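Local coordinates for acetylcholine-binding protein (Bulinus truncatus, PDB 2BJ0) that probably binds acetylcholine and related nicotinic ligands as a soluble pentameric relative of the extracellular ligand-binding domain of nicotinic receptors, at residues A[24-28]-A[53-57]; A[81-85]-A[144-149]; A[119-123]-A[134-138]; A[127-132]-A[199-203]. All blocks are in the same frame, centred on the assembly; numbering follows the deposited sequence.

Contact 1. Residues A[24-28]-A[53-57]; sequences PLNVS and QASWK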
loop_
_atom_site.group_PDB
_atom_site.type_symbol
_atom_site.label_atom_id
_atom_site.label_comp_id
_atom_site.label_asym_id
_atom_site.label_seq_id
_atom_site.Cartn_x
_atom_site.Cartn_y
_atom_site.Cartn_z
ATOM N N PRO A 24 -10.896 -24.311 -23.699
ATOM C CA PRO A 24 -10.701 -23.508 -22.491
ATOM C C PRO A 24 -9.555 -24.054 -21.635
ATOM O O PRO A 24 -9.267 -25.257 -21.663
ATOM C CB PRO A 24 -12.023 -23.657 -21.747
ATOM C CG PRO A 24 -12.977 -24.203 -22.737
ATOM C CD PRO A 24 -12.190 -25.012 -23.696
ATOM N N LEU A 25 -8.890 -23.163 -20.900
ATOM C CA LEU A 25 -7.910 -23.580 -19.906
ATOM C C LEU A 25 -8.666 -24.155 -18.719
ATOM O O LEU A 25 -9.567 -23.516 -18.192
ATOM C CB LEU A 25 -7.041 -22.393 -19.462
ATOM C CG LEU A 25 -6.013 -22.651 -18.369
ATOM C CD1 LEU A 25 -4.832 -23.376 -18.956
ATOM C CD2 LEU A 25 -5.563 -21.354 -17.743
ATOM N N ASN A 26 -8.312 -25.372 -18.317
ATOM C CA ASN A 26 -8.920 -25.995 -17.144
ATOM C C ASN A 26 -8.217 -25.540 -15.887
ATOM O O ASN A 26 -7.032 -25.776 -15.702
ATOM C CB ASN A 26 -8.792 -27.511 -17.191
ATOM C CG ASN A 26 -9.788 -28.163 -18.105
ATOM O OD1 ASN A 26 -9.669 -29.362 -18.379
ATOM N ND2 ASN A 26 -10.784 -27.401 -18.589
ATOM N N VAL A 27 -8.946 -24.931 -14.982
ATOM C CA VAL A 27 -8.314 -24.534 -13.758
ATOM C C VAL A 27 -9.006 -25.240 -12.624
ATOM O O VAL A 27 -10.200 -25.079 -12.444
ATOM C CB VAL A 27 -8.381 -22.997 -13.585
ATOM C CG1 VAL A 27 -7.774 -22.576 -12.248
ATOM C CG2 VAL A 27 -7.678 -22.324 -14.738
ATOM N N SER A 28 -8.263 -26.028 -11.857
ATOM C CA SER A 28 -8.846 -26.737 -10.736
ATOM C C SER A 28 -8.662 -25.960 -9.456
ATOM O O SER A 28 -7.550 -25.518 -9.180
ATOM C CB SER A 28 -8.158 -28.081 -10.572
ATOM O OG SER A 28 -8.082 -28.719 -11.832
ATOM N N GLN A 53 -6.426 -23.391 -3.492
ATOM C CA GLN A 53 -5.409 -24.196 -4.131
ATOM C C GLN A 53 -5.748 -24.270 -5.589
ATOM O O GLN A 53 -6.652 -25.006 -5.960
ATOM C CB GLN A 53 -5.355 -25.611 -3.523
ATOM C CG GLN A 53 -5.335 -25.640 -2.002
ATOM C CD GLN A 53 -5.298 -27.046 -1.394
ATOM O OE1 GLN A 53 -4.874 -27.201 -0.258
ATOM N NE2 GLN A 53 -5.737 -28.061 -2.147
ATOM N N ALA A 54 -5.051 -23.489 -6.415
ATOM C CA ALA A 54 -5.373 -23.397 -7.823
ATOM C C ALA A 54 -4.317 -24.094 -8.668
ATOM O O ALA A 54 -3.118 -23.844 -8.495
ATOM C CB ALA A 54 -5.488 -21.933 -8.255
ATOM N N SER A 55 -4.741 -24.954 -9.595
ATOM C CA SER A 55 -3.775 -25.502 -10.532
ATOM C C SER A 55 -4.232 -25.489 -11.969
ATOM O O SER A 55 -5.431 -25.537 -12.264
ATOM C CB SER A 55 -3.245 -26.872 -10.104
ATOM O OG SER A 55 -4.270 -27.695 -9.614
ATOM N N TRP A 56 -3.259 -25.369 -12.865
ATOM C CA TRP A 56 -3.538 -25.409 -14.289
ATOM C C TRP A 56 -2.270 -25.875 -14.963
ATOM O O TRP A 56 -1.250 -25.954 -14.321
ATOM C CB TRP A 56 -4.039 -24.055 -14.814
ATOM C CG TRP A 56 -3.014 -22.986 -14.758
ATOM C CD1 TRP A 56 -2.226 -22.551 -15.783
ATOM C CD2 TRP A 56 -2.613 -22.257 -13.603
ATOM N NE1 TRP A 56 -1.369 -21.568 -15.340
ATOM C CE2 TRP A 56 -1.598 -21.356 -14.004
ATOM C CE3 TRP A 56 -3.024 -22.247 -12.263
ATOM C CZ2 TRP A 56 -0.976 -20.484 -13.109
ATOM C CZ3 TRP A 56 -2.402 -21.349 -11.377
ATOM C CH2 TRP A 56 -1.395 -20.498 -11.811
ATOM N N LYS A 57 -2.337 -26.217 -16.245
ATOM C CA LYS A 57 -1.174 -26.762 -16.941
ATOM C C LYS A 57 -0.924 -26.023 -18.240
ATOM O O LYS A 57 -1.859 -25.693 -18.974
ATOM C CB LYS A 57 -1.408 -28.244 -17.221
ATOM C CG LYS A 57 -0.242 -29.004 -17.811
ATOM C CD LYS A 57 -0.696 -30.433 -18.155
ATOM C CE LYS A 57 0.495 -31.301 -18.489
ATOM N NZ LYS A 57 0.078 -32.718 -18.405
HETATM O O HOH W 1 -5.039 -26.865 -17.152
#

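Contact 2. Residues A[81-85]-A[144-149]; sequences WTPDL and HDNKQF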
loop_
_atom_site.group_PDB
_atom_site.type_symbol
_atom_site.label_atom_id
_atom_site.label_comp_id
_atom_site.label_asym_id
_atom_site.label_seq_id
_atom_site.Cartn_x
_atom_site.Cartn_y
_atom_site.Cartn_z
ATOM N N TRP A 81 1.295 -15.540 -16.336
ATOM C CA TRP A 81 -0.125 -15.358 -16.161
ATOM C C TRP A 81 -0.569 -16.241 -15.005
ATOM O O TRP A 81 -0.127 -17.395 -14.902
ATOM C CB TRP A 81 -0.845 -15.783 -17.431
ATOM C CG TRP A 81 -2.326 -15.667 -17.340
ATOM C CD1 TRP A 81 -3.071 -14.591 -17.676
ATOM C CD2 TRP A 81 -3.244 -16.671 -16.885
ATOM N NE1 TRP A 81 -4.401 -14.854 -17.462
ATOM C CE2 TRP A 81 -4.530 -16.124 -16.960
ATOM C CE3 TRP A 81 -3.099 -17.985 -16.386
ATOM C CZ2 TRP A 81 -5.684 -16.842 -16.594
ATOM C CZ3 TRP A 81 -4.244 -18.708 -16.027
ATOM C CH2 TRP A 81 -5.512 -18.131 -16.132
ATOM N N THR A 82 -1.453 -15.701 -14.158
ATOM C CA THR A 82 -2.126 -16.466 -13.097
ATOM C C THR A 82 -3.605 -16.109 -13.137
ATOM O O THR A 82 -3.990 -15.037 -13.633
ATOM C CB THR A 82 -1.546 -16.177 -11.673
ATOM O OG1 THR A 82 -1.575 -14.766 -11.426
ATOM C CG2 THR A 82 -0.051 -16.559 -11.588
ATOM N N PRO A 83 -4.462 -17.019 -12.678
ATOM C CA PRO A 83 -5.913 -16.779 -12.774
ATOM C C PRO A 83 -6.335 -15.499 -12.055
ATOM O O PRO A 83 -5.886 -15.248 -10.945
ATOM C CB PRO A 83 -6.504 -18.003 -12.063
ATOM C CG PRO A 83 -5.496 -19.097 -12.351
ATOM C CD PRO A 83 -4.155 -18.368 -12.139
ATOM N N ASP A 84 -7.214 -14.717 -12.668
ATOM C CA ASP A 84 -7.753 -13.532 -12.002
ATOM C C ASP A 84 -8.980 -13.892 -11.168
ATOM O O ASP A 84 -10.050 -13.334 -11.372
ATOM C CB ASP A 84 -8.076 -12.440 -13.022
ATOM C CG ASP A 84 -9.194 -12.843 -13.985
ATOM O OD1 ASP A 84 -9.274 -14.066 -14.306
ATOM O OD2 ASP A 84 -10.038 -12.022 -14.434
ATOM N N LEU A 85 -8.816 -14.795 -10.203
ATOM C CA LEU A 85 -9.909 -15.181 -9.305
ATOM C C LEU A 85 -10.312 -14.029 -8.407
ATOM O O LEU A 85 -9.455 -13.373 -7.805
ATOM C CB LEU A 85 -9.514 -16.363 -8.426
ATOM C CG LEU A 85 -9.162 -17.646 -9.169
ATOM C CD1 LEU A 85 -8.534 -18.559 -8.164
ATOM C CD2 LEU A 85 -10.409 -18.262 -9.823
ATOM N N HIS A 144 -12.513 -13.686 -17.423
ATOM C CA HIS A 144 -12.406 -14.765 -18.428
ATOM C C HIS A 144 -13.676 -15.638 -18.401
ATOM O O HIS A 144 -13.975 -16.275 -17.399
ATOM C CB HIS A 144 -11.167 -15.658 -18.161
ATOM C CG HIS A 144 -9.848 -14.929 -18.240
ATOM N ND1 HIS A 144 -9.262 -14.321 -17.146
ATOM C CD2 HIS A 144 -8.988 -14.743 -19.274
ATOM C CE1 HIS A 144 -8.120 -13.760 -17.513
ATOM N NE2 HIS A 144 -7.926 -14.004 -18.798
ATOM N N ASP A 145 -14.432 -15.640 -19.489
ATOM C CA ASP A 145 -15.676 -16.462 -19.574
ATOM C C ASP A 145 -15.314 -17.939 -19.745
ATOM O O ASP A 145 -14.141 -18.263 -19.893
ATOM C CB ASP A 145 -16.591 -15.964 -20.708
ATOM C CG ASP A 145 -15.959 -16.114 -22.088
ATOM O OD1 ASP A 145 -15.213 -17.087 -22.327
ATOM O OD2 ASP A 145 -16.149 -15.300 -23.010
ATOM N N ASN A 146 -16.300 -18.842 -19.750
ATOM C CA ASN A 146 -15.938 -20.250 -19.709
ATOM C C ASN A 146 -15.560 -20.849 -21.056
ATOM O O ASN A 146 -15.242 -22.037 -21.148
ATOM C CB ASN A 146 -16.975 -21.095 -18.996
ATOM C CG ASN A 146 -18.321 -21.051 -19.662
ATOM O OD1 ASN A 146 -18.464 -20.572 -20.794
ATOM N ND2 ASN A 146 -19.337 -21.538 -18.950
ATOM N N LYS A 147 -15.566 -20.016 -22.089
ATOM C CA LYS A 147 -14.943 -20.381 -23.359
ATOM C C LYS A 147 -13.429 -20.343 -23.263
ATOM O O LYS A 147 -12.760 -21.022 -24.019
ATOM C CB LYS A 147 -15.410 -19.451 -24.477
ATOM C CG LYS A 147 -16.492 -19.991 -25.397
ATOM C CD LYS A 147 -17.697 -20.608 -24.673
ATOM C CE LYS A 147 -18.739 -21.132 -25.693
ATOM N NZ LYS A 147 -19.647 -22.206 -25.138
ATOM N N GLN A 148 -12.890 -19.555 -22.323
ATOM C CA GLN A 148 -11.429 -19.439 -22.124
ATOM C C GLN A 148 -10.945 -20.097 -20.836
ATOM O O GLN A 148 -9.895 -20.705 -20.816
ATOM C CB GLN A 148 -11.020 -17.962 -22.128
ATOM C CG GLN A 148 -11.149 -17.324 -23.474
ATOM C CD GLN A 148 -10.650 -15.892 -23.518
ATOM O OE1 GLN A 148 -10.087 -15.387 -22.554
ATOM N NE2 GLN A 148 -10.873 -15.232 -24.642
ATOM N N PHE A 149 -11.748 -20.004 -19.778
ATOM C CA PHE A 149 -11.338 -20.343 -18.424
ATOM C C PHE A 149 -12.406 -21.250 -17.832
ATOM O O PHE A 149 -13.460 -20.776 -17.447
ATOM C CB PHE A 149 -11.309 -19.027 -17.660
ATOM C CG PHE A 149 -10.742 -19.079 -16.273
ATOM C CD1 PHE A 149 -11.452 -19.623 -15.213
ATOM C CD2 PHE A 149 -9.554 -18.396 -15.990
ATOM C CE1 PHE A 149 -10.953 -19.604 -13.924
ATOM C CE2 PHE A 149 -9.060 -18.337 -14.689
ATOM C CZ PHE A 149 -9.756 -18.938 -13.646
#

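Contact 3. Residues A[119-123]-A[134-138]; sequences RFTCD and TCRIK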
loop_
_atom_site.group_PDB
_atom_site.type_symbol
_atom_site.label_atom_id
_atom_site.label_comp_id
_atom_site.label_asym_id
_atom_site.label_seq_id
_atom_site.Cartn_x
_atom_site.Cartn_y
_atom_site.Cartn_z
ATOM N N ARG A 119 -13.513 -11.108 3.686
ATOM C CA ARG A 119 -14.642 -10.594 4.429
ATOM C C ARG A 119 -15.877 -10.539 3.545
ATOM O O ARG A 119 -15.805 -10.139 2.389
ATOM C CB ARG A 119 -14.331 -9.172 4.949
ATOM C CG ARG A 119 -15.367 -8.614 5.975
ATOM C CD ARG A 119 -15.167 -7.086 6.261
ATOM N NE ARG A 119 -13.860 -6.869 6.885
ATOM C CZ ARG A 119 -13.209 -5.696 6.958
ATOM N NH1 ARG A 119 -13.724 -4.592 6.419
ATOM N NH2 ARG A 119 -12.014 -5.646 7.559
ATOM N N PHE A 120 -17.028 -10.888 4.117
ATOM C CA PHE A 120 -18.274 -10.934 3.345
ATOM C C PHE A 120 -19.476 -10.893 4.280
ATOM O O PHE A 120 -19.322 -11.091 5.464
ATOM C CB PHE A 120 -18.288 -12.186 2.460
ATOM C CG PHE A 120 -18.154 -13.458 3.228
ATOM C CD1 PHE A 120 -19.297 -14.110 3.728
ATOM C CD2 PHE A 120 -16.899 -14.002 3.472
ATOM C CE1 PHE A 120 -19.191 -15.294 4.469
ATOM C CE2 PHE A 120 -16.778 -15.171 4.212
ATOM C CZ PHE A 120 -17.929 -15.828 4.707
ATOM N N THR A 121 -20.674 -10.594 3.761
ATOM C CA THR A 121 -21.843 -10.527 4.630
ATOM C C THR A 121 -22.534 -11.872 4.699
ATOM O O THR A 121 -22.491 -12.649 3.755
ATOM C CB THR A 121 -22.870 -9.426 4.200
ATOM O OG1 THR A 121 -23.433 -9.769 2.943
ATOM C CG2 THR A 121 -22.174 -8.149 3.865
ATOM N N CYS A 122 -23.179 -12.113 5.838
ATOM C CA CYS A 122 -23.825 -13.352 6.139
ATOM C C CYS A 122 -24.852 -12.995 7.191
ATOM O O CYS A 122 -24.557 -12.210 8.088
ATOM C CB CYS A 122 -22.808 -14.344 6.741
ATOM S SG CYS A 122 -23.460 -16.058 6.890
ATOM N N ASP A 123 -26.060 -13.536 7.064
ATOM C CA ASP A 123 -27.053 -13.457 8.166
ATOM C C ASP A 123 -26.661 -14.334 9.365
ATOM O O ASP A 123 -26.708 -15.574 9.289
ATOM C CB ASP A 123 -28.447 -13.854 7.652
ATOM C CG ASP A 123 -29.556 -13.466 8.598
ATOM O OD1 ASP A 123 -29.284 -13.197 9.788
ATOM O OD2 ASP A 123 -30.753 -13.411 8.222
ATOM N N THR A 134 -25.324 -20.411 8.261
ATOM C CA THR A 134 -24.821 -20.853 6.966
ATOM C C THR A 134 -24.308 -19.678 6.136
ATOM O O THR A 134 -25.036 -18.696 5.897
ATOM C CB THR A 134 -25.895 -21.632 6.185
ATOM O OG1 THR A 134 -26.167 -22.862 6.861
ATOM C CG2 THR A 134 -25.327 -22.122 4.865
ATOM N N CYS A 135 -23.057 -19.796 5.686
ATOM C CA CYS A 135 -22.417 -18.765 4.902
ATOM C C CYS A 135 -21.941 -19.308 3.583
ATOM O O CYS A 135 -21.629 -20.488 3.474
ATOM C CB CYS A 135 -21.268 -18.160 5.699
ATOM S SG CYS A 135 -21.962 -17.486 7.217
ATOM N N ARG A 136 -21.905 -18.436 2.584
ATOM C CA ARG A 136 -21.498 -18.797 1.236
ATOM C C ARG A 136 -20.365 -17.892 0.742
ATOM O O ARG A 136 -20.404 -16.677 0.951
ATOM C CB ARG A 136 -22.699 -18.725 0.293
ATOM C CG ARG A 136 -23.552 -20.022 0.304
ATOM C CD ARG A 136 -25.043 -19.857 -0.072
ATOM N NE ARG A 136 -25.881 -19.500 1.080
ATOM C CZ ARG A 136 -26.721 -20.330 1.707
ATOM N NH1 ARG A 136 -26.865 -21.592 1.295
ATOM N NH2 ARG A 136 -27.429 -19.892 2.745
ATOM N N ILE A 137 -19.355 -18.488 0.104
ATOM C CA ILE A 137 -18.310 -17.709 -0.561
ATOM C C ILE A 137 -18.274 -18.064 -2.050
ATOM O O ILE A 137 -18.162 -19.238 -2.407
ATOM C CB ILE A 137 -16.931 -17.970 0.099
ATOM C CG1 ILE A 137 -16.897 -17.459 1.529
ATOM C CG2 ILE A 137 -15.809 -17.330 -0.733
ATOM C CD1 ILE A 137 -15.790 -18.127 2.366
ATOM N N LYS A 138 -18.360 -17.045 -2.903
ATOM C CA LYS A 138 -18.399 -17.221 -4.350
ATOM C C LYS A 138 -17.066 -16.811 -4.982
ATOM O O LYS A 138 -16.625 -15.661 -4.821
ATOM C CB LYS A 138 -19.565 -16.419 -4.935
ATOM C CG LYS A 138 -19.817 -16.668 -6.427
ATOM C CD LYS A 138 -21.095 -15.933 -6.898
ATOM C CE LYS A 138 -21.091 -15.652 -8.414
ATOM N NZ LYS A 138 -22.319 -14.876 -8.818
HETATM O O HOH W 2 -22.677 -15.572 3.079
#

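Contact 4. Residues A[127-132]-A[199-203]; sequences VDTEPG and AFRKK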
loop_
_atom_site.group_PDB
_atom_site.type_symbol
_atom_site.label_atom_id
_atom_site.label_comp_id
_atom_site.label_asym_id
_atom_site.label_seq_id
_atom_site.Cartn_x
_atom_site.Cartn_y
_atom_site.Cartn_z
ATOM N N VAL A 127 -26.261 -17.808 14.688
ATOM C CA VAL A 127 -24.870 -18.230 14.888
ATOM C C VAL A 127 -24.677 -18.861 16.247
ATOM O O VAL A 127 -23.680 -19.548 16.508
ATOM C CB VAL A 127 -23.844 -17.052 14.659
ATOM C CG1 VAL A 127 -23.834 -16.084 15.818
ATOM C CG2 VAL A 127 -22.446 -17.587 14.386
ATOM N N ASP A 128 -25.636 -18.611 17.123
ATOM C CA ASP A 128 -25.544 -19.094 18.477
ATOM C C ASP A 128 -26.546 -20.217 18.803
ATOM O O ASP A 128 -26.944 -20.384 19.953
ATOM C CB ASP A 128 -25.623 -17.931 19.474
ATOM C CG ASP A 128 -25.078 -18.305 20.844
ATOM O OD1 ASP A 128 -24.318 -19.306 20.933
ATOM O OD2 ASP A 128 -25.353 -17.669 21.893
ATOM N N THR A 129 -26.936 -20.984 17.788
ATOM C CA THR A 129 -27.822 -22.129 17.945
ATOM C C THR A 129 -27.070 -23.365 17.489
ATOM O O THR A 129 -25.987 -23.245 16.897
ATOM C CB THR A 129 -29.124 -21.948 17.124
ATOM O OG1 THR A 129 -28.822 -21.913 15.715
ATOM C CG2 THR A 129 -29.789 -20.581 17.413
ATOM N N GLU A 130 -27.626 -24.550 17.761
ATOM C CA GLU A 130 -26.945 -25.826 17.435
ATOM C C GLU A 130 -26.693 -26.044 15.944
ATOM O O GLU A 130 -25.653 -26.614 15.596
ATOM C CB GLU A 130 -27.695 -27.054 17.976
ATOM C CG GLU A 130 -28.514 -26.821 19.238
ATOM C CD GLU A 130 -27.762 -27.139 20.515
ATOM O OE1 GLU A 130 -26.512 -27.271 20.451
ATOM O OE2 GLU A 130 -28.429 -27.250 21.585
ATOM N N PRO A 131 -27.626 -25.664 15.063
ATOM C CA PRO A 131 -27.372 -25.778 13.629
ATOM C C PRO A 131 -26.482 -24.644 13.110
ATOM O O PRO A 131 -25.837 -24.810 12.084
ATOM C CB PRO A 131 -28.782 -25.705 13.006
ATOM C CG PRO A 131 -29.725 -25.811 14.170
ATOM C CD PRO A 131 -28.993 -25.163 15.313
ATOM N N GLY A 132 -26.455 -23.512 13.815
ATOM C CA GLY A 132 -25.508 -22.436 13.513
ATOM C C GLY A 132 -25.938 -21.566 12.347
ATOM O O GLY A 132 -27.085 -21.620 11.926
ATOM N N ALA A 199 -21.341 -24.107 7.405
ATOM C CA ALA A 199 -22.122 -23.803 8.575
ATOM C C ALA A 199 -21.194 -23.752 9.766
ATOM O O ALA A 199 -20.323 -24.586 9.904
ATOM C CB ALA A 199 -23.190 -24.887 8.796
ATOM N N PHE A 200 -21.382 -22.763 10.625
ATOM C CA PHE A 200 -20.576 -22.636 11.826
ATOM C C PHE A 200 -21.394 -22.064 12.982
ATOM O O PHE A 200 -22.411 -21.424 12.763
ATOM C CB PHE A 200 -19.335 -21.755 11.542
ATOM C CG PHE A 200 -19.611 -20.263 11.533
ATOM C CD1 PHE A 200 -20.263 -19.668 10.465
ATOM C CD2 PHE A 200 -19.162 -19.459 12.576
ATOM C CE1 PHE A 200 -20.505 -18.300 10.464
ATOM C CE2 PHE A 200 -19.385 -18.095 12.576
ATOM C CZ PHE A 200 -20.058 -17.515 11.528
ATOM N N ARG A 201 -20.927 -22.242 14.211
ATOM C CA ARG A 201 -21.624 -21.689 15.359
ATOM C C ARG A 201 -20.611 -21.193 16.399
ATOM O O ARG A 201 -19.451 -21.530 16.305
ATOM C CB ARG A 201 -22.576 -22.746 15.948
ATOM C CG ARG A 201 -21.861 -23.994 16.458
ATOM C CD ARG A 201 -22.690 -24.909 17.370
ATOM N NE ARG A 201 -21.878 -26.047 17.812
ATOM C CZ ARG A 201 -22.305 -27.307 17.842
ATOM N NH1 ARG A 201 -23.537 -27.609 17.444
ATOM N NH2 ARG A 201 -21.488 -28.270 18.241
ATOM N N LYS A 202 -21.036 -20.360 17.355
ATOM C CA LYS A 202 -20.163 -19.956 18.468
ATOM C C LYS A 202 -19.924 -21.153 19.417
ATOM O O LYS A 202 -20.799 -21.998 19.555
ATOM C CB LYS A 202 -20.758 -18.762 19.225
ATOM C CG LYS A 202 -21.020 -17.547 18.339
ATOM C CD LYS A 202 -21.784 -16.443 19.038
ATOM C CE LYS A 202 -20.876 -15.233 19.298
ATOM N NZ LYS A 202 -21.616 -13.904 19.427
ATOM N N LYS A 203 -18.757 -21.240 20.052
ATOM C CA LYS A 203 -18.499 -22.320 21.026
ATOM C C LYS A 203 -19.224 -22.057 22.342
ATOM O O LYS A 203 -19.509 -20.896 22.669
ATOM C CB LYS A 203 -17.012 -22.485 21.312
ATOM C CG LYS A 203 -16.230 -22.976 20.151
ATOM C CD LYS A 203 -14.962 -23.644 20.595
ATOM C CE LYS A 203 -14.294 -24.257 19.377
ATOM N NZ LYS A 203 -14.017 -25.693 19.552
#

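Contact 1. Residues A[24-28]-A[53-57]
Gln-53 enters alongside the first strand but touches it little; its NE2 bonds Glu-156 OE2. One residue on, the CA of Ala-54 makes a CA-H...O contact with Ser-28 O at 3.3 Å. The pairing centres on Ser-55. Its N donates to Ser-28 O at 2.9 Å, and Ser-28 N donates back to Ser-55 O, also at 2.9 Å, so the two serines form a classic antiparallel hydrogen-bonded pair with both side chains on the same face of the sheet. Ser-55 O also takes a CA-H...O contact from Val-27 CA at 3.4 Å. Trp-56 brings the apolar contacts between the segments: Val-27 CG2 packs on its CB at 4.0 Å, while Leu-25 CD2 lies 4.1 Å from CD1 of the indole. By Lys-57 the backbones have drawn apart, and a water bridges the gap, donating to Asn-26 O at 2.7 Å and accepting from Lys-57 N at 2.9 Å. The N-to-C directions of strands 25-28 and 53-57 make 154°, so the pair is antiparallel but 26° off. This is the open end of the hairpin formed by strands 25-40 and 45-57. Strand 149-153 pairs in parallel along the far edge of 24-28, strand 109-121 flanks 53-57, and Trp-81 meets the indole of Trp-56 edge-to-face.

Contact 2. Residues A[81-85]-A[144-149]
One polar bond links these two loops: His-144 ND1 donates to Asp-84 OD1 at 2.9 Å, with the carboxylate oxygen near the plane of the imidazole. Apolar contacts supply the rest, and most converge on Phe-149. Pro-83 CB touches the edge of its ring, 3.7 Å from CE2; Trp-81 CH2 comes within 3.8 Å of the same CE2, and Leu-85 CD2 lies 3.9 Å from CZ. Trp-81 and His-144 form an oblique aromatic pair, their planes at 88° and NE1 of the indole 3.9 Å from NE2 of the imidazole. Within 144-149 an Asx turn shapes the backbone, Asp-145 OD1 accepting from Lys-147 N at 3.0 Å; on the other side Asp-84 is the centre of an inverse gamma turn. Trp-81, Pro-83 and Asp-84 make up the WxPD signature of the Cys-loop receptor family. A neighbouring subunit packs on both loops, with its Ala-99 against Asp-84 and its Ser-74 against His-144. The carboxylate is buried but well satisfied, since OD1 also bonds Ser-141 OG and OD2 bonds Thr-143 OG1. Because ND1 of His-144 donates to Asp-84 OD1, that nitrogen carries a proton.

Contact 3. Residues A[119-123]-A[134-138]
Phe-120 gives up the most surface here. Its ring reaches across to strand 133-141, takes Ile-137 CG1 over one face in a CH-pi contact 3.9 Å from the ring centroid, and meets Cys-135 CB at its edge, 3.7 Å from CE1. Two residues on, Cys-122 points at Cys-135, and their SG atoms join at 2.1 Å in a disulfide with a chi3 of -89°. This is the bond that names the Cys-loop receptor family: it closes the Cys loop and staples the end of strand 109-121, one residue past its last, in one sheet of the immunoglobulin-like sandwich to strand 133-141 of the other. The strands are therefore not sheet neighbours; their axes stay 8.2 Å apart at closest approach and cross at 124°. Between them a water donates to Thr-121 O and accepts from Arg-136 N, both at 3.0 Å. Val-46 of strand 45-57 packs against both Phe-120 and Cys-122, and Thr-121, pointing away from 134-138, bonds through OG1 to Asn-35 ND2 of a neighbouring subunit.

Contact 4. Residues A[127-132]-A[199-203]
Val-127 packs its side chain against the ring of Phe-200, with CG2 3.6 Å from CE2. It belongs to the Cys loop, the segment closed by the Cys-122 to Cys-135 disulfide, which here folds back on the last strand of the chain, 190-202. Val-127 O accepts the backbone bond from Lys-202 N at 2.9 Å and lies 3.2 Å from Arg-201 CA. The methyl CG1 of Val-127 also rests 3.8 Å from Lys-202 CD. Further round the turn the loop presents another carbonyl, Glu-130 O, to NH1 of Arg-201 at 3.0 Å, in the edge of the guanidinium. The Glu-130 carboxylate makes no salt bridge with it: OE1 stands 4.2 Å from NH1, well out of the guanidinium plane. NE of Arg-201 is engaged by Asp-171 on strand 170-183, so this arginine ties the loop to an outermost strand of its sheet within this chain. Thr-129 OG1 bonds Asn-126 O and weakly accepts from Gly-132 N at 3.4 Å. Gly-132 has a phi of 80°, and its CA sits 3.3 Å from Phe-200 O, where a CB would fall just 2.4 Å from that oxygen.

In the fold
From the N terminus, contact 1 closes first, pairing the start of 25-40 with the finish of 45-57. Contact 2 opens afterwards, yet the two touch in space, Leu-25 packing on Trp-81 and Trp-56 on Pro-83, so the loops 81-85 and 144-149 pack on the hairpin's open end. The long excursion from 85 to 144 then contains all of contact 3, whose disulfide binds the two sheets of the sandwich. Contact 4 opens within the Cys loop that contact 3 closes and ends at the C terminus, so it crosses both contacts 2 and 3. Contacts 3 and 4 touch through Cys-135 and Phe-200; contacts 1 and 4 lie about 34 Å apart, centre to centre.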